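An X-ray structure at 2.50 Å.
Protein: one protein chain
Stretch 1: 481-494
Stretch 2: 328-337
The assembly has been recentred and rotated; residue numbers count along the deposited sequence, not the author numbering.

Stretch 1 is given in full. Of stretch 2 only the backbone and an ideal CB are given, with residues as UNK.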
# COMPACT_ATOMS: atom_id res chain seq x y z
N VAL A 481 -26.24 38.60 -17.05
CA VAL A 481 -24.81 38.41 -16.97
C VAL A 481 -24.51 37.09 -16.30
O VAL A 481 -23.82 36.29 -16.93
CB VAL A 481 -24.23 39.59 -16.19
CG1 VAL A 481 -22.72 39.51 -16.15
CG2 VAL A 481 -24.61 40.87 -16.91
N VAL A 482 -24.98 36.77 -15.08
CA VAL A 482 -24.72 35.47 -14.44
C VAL A 482 -25.07 34.30 -15.36
O VAL A 482 -24.39 33.27 -15.34
CB VAL A 482 -25.53 35.39 -13.13
CG1 VAL A 482 -25.50 34.03 -12.44
CG2 VAL A 482 -24.88 36.40 -12.20
N GLY A 483 -26.09 34.45 -16.21
CA GLY A 483 -26.39 33.43 -17.18
C GLY A 483 -25.30 33.30 -18.25
O GLY A 483 -24.86 32.20 -18.57
N PHE A 484 -24.82 34.43 -18.82
CA PHE A 484 -23.80 34.41 -19.86
C PHE A 484 -22.52 33.77 -19.33
O PHE A 484 -21.96 32.88 -19.97
CB PHE A 484 -23.49 35.84 -20.32
CG PHE A 484 -22.59 35.88 -21.55
CD1 PHE A 484 -21.21 36.05 -21.40
CD2 PHE A 484 -23.13 35.71 -22.82
CE1 PHE A 484 -20.37 36.04 -22.52
CE2 PHE A 484 -22.28 35.71 -23.93
CZ PHE A 484 -20.91 35.87 -23.79
N VAL A 485 -22.08 34.20 -18.14
CA VAL A 485 -20.90 33.63 -17.56
C VAL A 485 -21.19 32.21 -17.15
O VAL A 485 -20.28 31.39 -17.21
CB VAL A 485 -20.45 34.48 -16.37
CG1 VAL A 485 -19.30 33.87 -15.62
CG2 VAL A 485 -19.95 35.80 -16.92
N GLY A 486 -22.42 31.84 -16.80
CA GLY A 486 -22.70 30.46 -16.42
C GLY A 486 -22.55 29.54 -17.62
O GLY A 486 -22.18 28.39 -17.46
N VAL A 487 -22.85 30.05 -18.82
CA VAL A 487 -22.65 29.33 -20.07
C VAL A 487 -21.16 29.30 -20.43
O VAL A 487 -20.62 28.22 -20.61
CB VAL A 487 -23.50 30.03 -21.15
CG1 VAL A 487 -23.05 29.65 -22.53
CG2 VAL A 487 -24.93 29.54 -21.03
N VAL A 488 -20.45 30.45 -20.51
CA VAL A 488 -19.01 30.54 -20.80
C VAL A 488 -18.21 29.63 -19.92
O VAL A 488 -17.53 28.77 -20.47
CB VAL A 488 -18.44 31.95 -20.60
CG1 VAL A 488 -16.90 31.99 -20.58
CG2 VAL A 488 -18.93 32.76 -21.79
N ILE A 489 -18.28 29.74 -18.60
CA ILE A 489 -17.45 28.88 -17.80
C ILE A 489 -17.86 27.42 -17.86
O ILE A 489 -16.99 26.58 -17.68
CB ILE A 489 -17.43 29.33 -16.34
CG1 ILE A 489 -18.72 29.11 -15.61
CG2 ILE A 489 -17.05 30.81 -16.37
CD1 ILE A 489 -18.49 29.11 -14.08
N ALA A 490 -19.13 27.09 -18.16
CA ALA A 490 -19.55 25.69 -18.25
C ALA A 490 -19.03 25.07 -19.54
O ALA A 490 -18.52 23.96 -19.55
CB ALA A 490 -21.05 25.56 -18.25
N GLY A 491 -19.12 25.83 -20.63
CA GLY A 491 -18.57 25.44 -21.91
C GLY A 491 -17.06 25.40 -21.81
O GLY A 491 -16.46 24.57 -22.48
N ALA A 492 -16.42 26.23 -20.96
CA ALA A 492 -14.97 26.20 -20.82
C ALA A 492 -14.51 25.02 -19.97
O ALA A 492 -13.68 24.24 -20.44
CB ALA A 492 -14.46 27.47 -20.17
N ILE A 493 -14.99 24.78 -18.76
CA ILE A 493 -14.62 23.57 -18.03
C ILE A 493 -15.04 22.33 -18.82
O ILE A 493 -14.37 21.30 -18.80
CB ILE A 493 -15.32 23.60 -16.72
CG1 ILE A 493 -14.82 24.78 -15.96
CG2 ILE A 493 -15.07 22.33 -15.95
CD1 ILE A 493 -15.79 25.09 -14.82
N GLY A 494 -16.14 22.47 -19.56
CA GLY A 494 -16.66 21.39 -20.38
C GLY A 494 -15.67 20.86 -21.41
O GLY A 494 -15.35 19.66 -21.42
N UNK A 328 -18.24 23.21 -5.95
CA UNK A 328 -18.34 24.55 -6.51
C UNK A 328 -19.03 24.53 -7.86
O UNK A 328 -19.83 25.40 -8.18
CB UNK A 328 -16.95 25.18 -6.64
N UNK A 329 -18.73 23.53 -8.68
CA UNK A 329 -19.37 23.37 -9.98
C UNK A 329 -20.84 23.09 -9.78
O UNK A 329 -21.65 23.44 -10.63
CB UNK A 329 -18.71 22.25 -10.79
N UNK A 330 -21.24 22.47 -8.66
CA UNK A 330 -22.65 22.23 -8.44
C UNK A 330 -23.37 23.43 -7.92
O UNK A 330 -24.53 23.61 -8.29
CB UNK A 330 -22.84 21.06 -7.47
N UNK A 331 -22.68 24.22 -7.09
CA UNK A 331 -23.24 25.47 -6.63
C UNK A 331 -23.50 26.37 -7.84
O UNK A 331 -24.61 26.87 -7.96
CB UNK A 331 -22.31 26.15 -5.62
N UNK A 332 -22.55 26.53 -8.79
CA UNK A 332 -22.70 27.30 -10.02
C UNK A 332 -23.94 26.83 -10.75
O UNK A 332 -24.77 27.61 -11.22
CB UNK A 332 -21.46 27.17 -10.91
N UNK A 333 -24.09 25.52 -10.78
CA UNK A 333 -25.23 24.87 -11.39
C UNK A 333 -26.50 25.33 -10.72
O UNK A 333 -27.41 25.75 -11.41
CB UNK A 333 -25.10 23.35 -11.31
N UNK A 334 -26.51 25.30 -9.38
CA UNK A 334 -27.65 25.75 -8.62
C UNK A 334 -27.89 27.23 -8.90
O UNK A 334 -28.97 27.47 -9.44
CB UNK A 334 -27.44 25.50 -7.13
N UNK A 335 -26.96 28.18 -8.67
CA UNK A 335 -27.12 29.62 -8.95
C UNK A 335 -27.52 29.98 -10.37
O UNK A 335 -28.53 30.64 -10.60
CB UNK A 335 -25.81 30.34 -8.63
N UNK A 336 -26.76 29.57 -11.37
CA UNK A 336 -27.14 29.84 -12.75
C UNK A 336 -28.44 29.09 -13.04
O UNK A 336 -29.32 29.61 -13.70
CB UNK A 336 -26.03 29.43 -13.72
N UNK A 337 -28.61 27.91 -12.46
CA UNK A 337 -29.79 27.08 -12.64
C UNK A 337 -31.11 27.78 -12.36
O UNK A 337 -31.90 27.83 -13.31
CB UNK A 337 -29.68 25.85 -11.74

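Both stretches are helical, their N-to-C directions 143° apart and their axes 9.6 Å from each other at closest approach. The face that stretch 1 offers is almost wholly apolar: Val482, Gly483, Gly486, Ile489 and Ile493, with no side-chain donor, acceptor or charge.

Position 328 has no part of stretch 1 within reach of its CB, so stretch 1 does not constrain it, and many residues would suit as far as this contact goes. It is Val328.

At 329 the CB points sideways, with nothing of stretch 1 within 5.5 Å. A short side chain would fall short of Ile493; a longer apolar one, leucine, isoleucine or methionine, could bend back toward it. The residue is Ile329, with chi1 and chi2 both m, and its CD1 lies 3.5 Å from CD1 of Ile493.

Positions 330 and 331 are out of reach, and stretch 1 has no say in them. They hold Ile330 and Ser331; the serine turns back on its own helix, its OG donating to Val328 O at 3.1 Å.

At 332 the CB points toward stretch 1 and sits 4.8 Å from Ile489 CD1. That gap suits a modest apolar group such as valine, isoleucine or leucine. Val332 in the t rotamer fills it, its CG1 3.9 Å from CD1 of Ile489.

Position 333 faces no part of stretch 1, and an ideal CB would be crowded at 3.1 Å from the carbonyl O of 330. Glycine fits that limit, and Gly333 is found. Position 334, also out of reach, would accept many residues, polar ones included; it is Asp334.

At 335 the CB again points sideways, 5.3 Å from Val482 CG1. A long chain could run past this valine, whether apolar or with a polar end that finds its partner elsewhere. Lys335 does the latter: its chain is extended through chi3 and turns at chi4 (m), with NZ 3.4 Å from Val482 CG1, a packing contact, while NZ is hydrogen-bonded elsewhere in the structure.

Position 336 is where the backbones come close, its CA 5.8 Å from that of Gly483. Its CB points toward stretch 1, 4.4 Å from Gly486 CA and 4.5 Å from Val482 O. Alanine or a compact branched residue would suit this floor. Val336 has CG2 3.7 Å from Gly486 CA and 3.9 Å from Val482 CG1, while CG1 lies 4.3 Å from Gly483 CA. Gly486 makes the room: an ideal CB there would stand 2.4 Å from Val336 CG1, a clash.

At 337 an ideal CB would clash with Gly333 O at 2.3 Å, which favours glycine, and Gly337 is there.

Stretch 2 (328-337) VIISVGDKVG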
# COMPACT_ATOMS: atom_id res chain seq x y z
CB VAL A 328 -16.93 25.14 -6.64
CG1 VAL A 328 -16.97 26.49 -7.32
CG2 VAL A 328 -16.34 25.31 -5.25
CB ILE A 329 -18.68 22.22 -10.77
CG1 ILE A 329 -17.25 22.62 -11.06
CG2 ILE A 329 -19.38 21.92 -12.07
CD1 ILE A 329 -17.06 24.00 -11.70
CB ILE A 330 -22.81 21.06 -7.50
CG1 ILE A 330 -22.61 19.85 -8.41
CG2 ILE A 330 -24.17 21.00 -6.76
CD1 ILE A 330 -22.45 18.55 -7.61
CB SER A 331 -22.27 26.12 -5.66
OG SER A 331 -21.49 27.18 -6.23
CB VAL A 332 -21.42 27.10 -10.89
CG1 VAL A 332 -21.61 27.45 -12.37
CG2 VAL A 332 -20.34 27.99 -10.29
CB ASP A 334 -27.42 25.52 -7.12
CG ASP A 334 -27.51 24.06 -6.61
OD1 ASP A 334 -27.11 23.80 -5.48
OD2 ASP A 334 -27.98 23.16 -7.32
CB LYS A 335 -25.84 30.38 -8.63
CG LYS A 335 -25.73 31.88 -9.01
CD LYS A 335 -24.53 32.46 -8.27
CE LYS A 335 -24.40 33.98 -8.27
NZ LYS A 335 -23.87 34.53 -9.50
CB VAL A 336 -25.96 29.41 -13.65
CG1 VAL A 336 -26.27 29.62 -15.10
CG2 VAL A 336 -24.74 30.26 -13.34
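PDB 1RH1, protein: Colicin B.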